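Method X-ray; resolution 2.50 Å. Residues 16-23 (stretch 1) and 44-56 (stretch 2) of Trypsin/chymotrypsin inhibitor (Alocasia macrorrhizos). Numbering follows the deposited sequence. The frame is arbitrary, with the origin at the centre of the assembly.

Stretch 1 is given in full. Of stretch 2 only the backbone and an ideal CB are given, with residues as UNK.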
# COMPACT_ATOMS: atom_id res chain seq x y z
N GLN A 16 -7.65 6.94 3.23
CA GLN A 16 -8.75 6.45 2.41
C GLN A 16 -8.36 6.47 0.93
O GLN A 16 -7.40 7.13 0.52
CB GLN A 16 -10.01 7.29 2.64
CG GLN A 16 -10.39 7.49 4.10
CD GLN A 16 -10.65 6.19 4.83
OE1 GLN A 16 -11.57 5.45 4.50
NE2 GLN A 16 -9.84 5.92 5.85
N LEU A 17 -9.14 5.75 0.12
CA LEU A 17 -8.79 5.52 -1.28
C LEU A 17 -9.46 6.55 -2.17
O LEU A 17 -10.67 6.73 -2.09
CB LEU A 17 -9.22 4.13 -1.74
CG LEU A 17 -8.81 2.90 -0.95
CD1 LEU A 17 -9.00 1.68 -1.84
CD2 LEU A 17 -7.39 3.02 -0.48
N TYR A 18 -8.67 7.18 -3.05
CA TYR A 18 -9.18 8.16 -4.00
C TYR A 18 -8.55 7.93 -5.37
O TYR A 18 -7.35 7.67 -5.48
CB TYR A 18 -8.88 9.60 -3.56
CG TYR A 18 -9.41 9.99 -2.19
CD1 TYR A 18 -8.79 9.56 -1.02
CD2 TYR A 18 -10.53 10.82 -2.07
CE1 TYR A 18 -9.28 9.92 0.23
CE2 TYR A 18 -11.01 11.19 -0.84
CZ TYR A 18 -10.39 10.73 0.31
OH TYR A 18 -10.87 11.09 1.53
N TYR A 19 -9.36 8.03 -6.42
CA TYR A 19 -8.86 7.98 -7.78
C TYR A 19 -8.43 9.38 -8.22
O TYR A 19 -9.13 10.36 -7.95
CB TYR A 19 -9.94 7.48 -8.74
CG TYR A 19 -10.44 6.06 -8.53
CD1 TYR A 19 -9.57 4.98 -8.48
CD2 TYR A 19 -11.81 5.81 -8.46
CE1 TYR A 19 -10.05 3.69 -8.32
CE2 TYR A 19 -12.30 4.52 -8.30
CZ TYR A 19 -11.42 3.47 -8.23
OH TYR A 19 -11.92 2.20 -8.07
N ALA A 20 -7.31 9.45 -8.95
CA ALA A 20 -6.81 10.73 -9.48
C ALA A 20 -7.28 10.88 -10.92
O ALA A 20 -6.54 10.64 -11.87
CB ALA A 20 -5.30 10.81 -9.38
N THR A 21 -8.52 11.34 -11.07
CA THR A 21 -9.11 11.54 -12.40
C THR A 21 -8.49 12.74 -13.09
O THR A 21 -8.24 13.78 -12.48
CB THR A 21 -10.62 11.74 -12.30
OG1 THR A 21 -10.91 13.08 -11.82
CG2 THR A 21 -11.20 10.73 -11.35
N SER A 22 -8.29 12.61 -14.38
CA SER A 22 -7.67 13.68 -15.14
C SER A 22 -8.69 14.79 -15.41
O SER A 22 -9.77 14.53 -15.94
CB SER A 22 -7.08 13.11 -16.42
OG SER A 22 -7.15 14.06 -17.46
N VAL A 23 -8.36 16.02 -15.01
CA VAL A 23 -9.19 17.17 -15.36
C VAL A 23 -9.34 17.27 -16.88
O VAL A 23 -10.45 17.19 -17.41
CB VAL A 23 -8.60 18.46 -14.77
CG1 VAL A 23 -9.29 19.65 -15.37
CG2 VAL A 23 -8.76 18.45 -13.27
N UNK A 44 2.25 6.13 -14.00
CA UNK A 44 1.89 6.37 -15.39
C UNK A 44 0.42 6.73 -15.49
O UNK A 44 -0.38 6.37 -14.63
CB UNK A 44 2.20 5.15 -16.25
N UNK A 45 0.06 7.45 -16.55
CA UNK A 45 -1.35 7.70 -16.85
C UNK A 45 -1.91 6.53 -17.64
O UNK A 45 -1.39 6.19 -18.71
CB UNK A 45 -1.53 9.01 -17.63
N UNK A 46 -3.00 5.93 -17.11
CA UNK A 46 -3.78 4.88 -17.77
C UNK A 46 -4.19 5.29 -19.19
O UNK A 46 -4.13 6.48 -19.52
CB UNK A 46 -5.02 4.55 -16.94
N UNK A 47 -4.59 4.37 -20.05
CA UNK A 47 -5.19 4.79 -21.32
C UNK A 47 -6.57 5.39 -21.08
O UNK A 47 -7.17 5.25 -20.01
CB UNK A 47 -5.29 3.61 -22.29
N UNK A 48 -7.07 6.09 -22.10
CA UNK A 48 -8.25 6.92 -21.90
C UNK A 48 -9.42 6.12 -21.34
O UNK A 48 -10.15 6.60 -20.47
CB UNK A 48 -8.66 7.58 -23.22
N UNK A 49 -9.60 4.87 -21.80
CA UNK A 49 -10.77 4.11 -21.38
C UNK A 49 -10.81 3.81 -19.89
O UNK A 49 -11.84 3.33 -19.42
CB UNK A 49 -10.83 2.79 -22.16
N UNK A 50 -9.74 4.10 -19.14
CA UNK A 50 -9.75 3.95 -17.67
C UNK A 50 -9.76 5.34 -17.03
O UNK A 50 -8.73 5.84 -16.59
CB UNK A 50 -8.54 3.14 -17.19
N UNK A 51 -10.96 5.92 -16.91
CA UNK A 51 -11.08 7.25 -16.33
C UNK A 51 -10.56 7.28 -14.89
O UNK A 51 -9.94 8.27 -14.48
CB UNK A 51 -12.54 7.71 -16.37
N UNK A 52 -10.74 6.21 -14.13
CA UNK A 52 -10.37 6.27 -12.72
C UNK A 52 -8.95 5.80 -12.44
O UNK A 52 -8.37 6.22 -11.44
CB UNK A 52 -11.35 5.43 -11.90
N UNK A 53 -8.36 4.98 -13.32
CA UNK A 53 -7.03 4.45 -13.02
C UNK A 53 -7.09 3.49 -11.85
O UNK A 53 -8.02 2.69 -11.71
CB UNK A 53 -6.05 5.58 -12.72
N UNK A 54 -6.09 3.58 -10.97
CA UNK A 54 -6.05 2.80 -9.75
C UNK A 54 -6.13 3.71 -8.53
O UNK A 54 -5.80 4.90 -8.61
CB UNK A 54 -4.78 1.95 -9.70
N UNK A 55 -6.56 3.18 -7.39
CA UNK A 55 -6.75 4.04 -6.21
C UNK A 55 -5.43 4.47 -5.58
O UNK A 55 -4.48 3.69 -5.47
CB UNK A 55 -7.60 3.31 -5.16
N UNK A 56 -5.39 5.72 -5.15
CA UNK A 56 -4.29 6.27 -4.37
C UNK A 56 -4.76 6.56 -2.96
O UNK A 56 -5.95 6.70 -2.68
CB UNK A 56 -3.73 7.54 -5.02

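Position 44 has phi/psi of -139/155°, an extended conformation, and no atom of stretch 1 within 5.5 Å of its ideal CB; many side chains would do, and the deposited residue is Ala44. Position 45 also starts out of reach, its CB pointing sideways, so only a long side chain could arrive. Gln45 is one: with chi1 and chi2 both t it extends until Gln45 NE2 lies 4.0 Å from Ser22 CB.

Positions 46 to 50 have open space on the side of stretch 1, and many residues would serve. At 47, phi of -71° is compatible with proline, and 47 to 50 form a type I turn. The deposited residues are Ala46, Pro47, Phe48, Asp49 and Glu50; Glu50 N donates to Pro47 O at 2.9 Å, closing the turn.

At position 51 the CB points sideways with nothing near it, yet Thr21 offers a methyl group further out, which a long apolar or aromatic side chain could cover. Tyr51 does so: Thr21 CG2 sits over one ring face, 3.8 Å from Tyr51 CZ.

At position 52 the CB points toward stretch 1, and the ideal CB is a tight 3.5 Å from Tyr19 CD2, so a small residue such as alanine or serine suits best. Ser52 places its CB 3.6 Å from the centroid of the Tyr19 ring, 18° off the normal, a CH-pi contact. Ser52 OG lies over the same ring, 3.5 Å from Tyr19 CE1.

Position 53 has phi/psi of 68/-139°. The positive phi favours glycine, whereas the ideal CB of 53 lies a roomy 5.1 Å from Ala20 O. The residue is Gly53.

At 54 the CB points away, so a polar or charged chain is readily accommodated. Arg54 contributes mainly backbone: a water oxygen accepts from Ala20 N (3.1 Å) and lies within hydrogen-bonding reach of Ser52 O and Arg54 O.

Position 55 has an ideal CB 3.9 Å from Leu17 CB and 4.0 Å from Tyr19 CE1, an apolar setting; phi of -73° admits proline, and valine or leucine would also suit. Pro55 packs its CG 3.4 Å from Tyr19 CE1 and its CB 4.0 Å from Leu17 CD1.

Position 56 pairs antiparallel with Tyr18, and its CB lies on the same sheet face as that tyrosine's. Ala20 CB invites an aliphatic chain. Leu56 CD1 meets Ala20 CB at 3.7 Å, while Tyr18 N to Leu56 O and Leu56 N to Tyr18 O, both 2.8 Å and nearly straight, fix the register.

Stretch 2 (44-56) AQAPFDEYSGRPL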
# COMPACT_ATOMS: atom_id res chain seq x y z
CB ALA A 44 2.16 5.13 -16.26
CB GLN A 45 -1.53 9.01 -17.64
CG GLN A 45 -2.94 9.19 -18.20
CD GLN A 45 -3.20 10.55 -18.84
OE1 GLN A 45 -2.75 10.85 -19.96
NE2 GLN A 45 -3.96 11.38 -18.13
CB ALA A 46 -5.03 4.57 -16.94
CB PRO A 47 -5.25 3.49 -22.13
CG PRO A 47 -5.36 2.44 -21.10
CD PRO A 47 -4.50 2.90 -19.96
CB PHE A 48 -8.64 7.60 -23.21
CG PHE A 48 -7.59 8.54 -23.74
CD1 PHE A 48 -6.72 9.18 -22.88
CD2 PHE A 48 -7.47 8.77 -25.11
CE1 PHE A 48 -5.75 10.06 -23.36
CE2 PHE A 48 -6.50 9.64 -25.60
CZ PHE A 48 -5.63 10.28 -24.72
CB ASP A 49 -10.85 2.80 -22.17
CG ASP A 49 -9.51 2.14 -22.34
OD1 ASP A 49 -8.62 2.79 -22.95
OD2 ASP A 49 -9.34 0.98 -21.90
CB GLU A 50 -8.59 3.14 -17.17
CG GLU A 50 -8.90 1.70 -17.02
CD GLU A 50 -8.30 0.91 -18.15
OE1 GLU A 50 -7.50 1.51 -18.90
OE2 GLU A 50 -8.62 -0.29 -18.29
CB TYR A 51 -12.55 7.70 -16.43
CG TYR A 51 -13.15 8.57 -15.33
CD1 TYR A 51 -13.05 9.96 -15.37
CD2 TYR A 51 -13.87 8.00 -14.29
CE1 TYR A 51 -13.63 10.75 -14.38
CE2 TYR A 51 -14.45 8.78 -13.31
CZ TYR A 51 -14.34 10.14 -13.35
OH TYR A 51 -14.93 10.89 -12.36
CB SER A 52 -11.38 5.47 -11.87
OG SER A 52 -10.97 4.13 -11.62
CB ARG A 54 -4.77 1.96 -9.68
CG ARG A 54 -4.88 0.69 -10.47
CD ARG A 54 -3.59 -0.06 -10.39
NE ARG A 54 -3.39 -0.85 -11.59
CZ ARG A 54 -3.61 -2.15 -11.68
NH1 ARG A 54 -4.03 -2.83 -10.61
NH2 ARG A 54 -3.40 -2.79 -12.83
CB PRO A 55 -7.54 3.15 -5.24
CG PRO A 55 -8.08 2.03 -6.08
CD PRO A 55 -7.10 1.83 -7.20
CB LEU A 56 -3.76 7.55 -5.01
CG LEU A 56 -3.17 7.37 -6.40
CD1 LEU A 56 -3.34 8.62 -7.21
CD2 LEU A 56 -1.70 7.01 -6.29
O HOH W 1 -6.16 6.99 -10.46
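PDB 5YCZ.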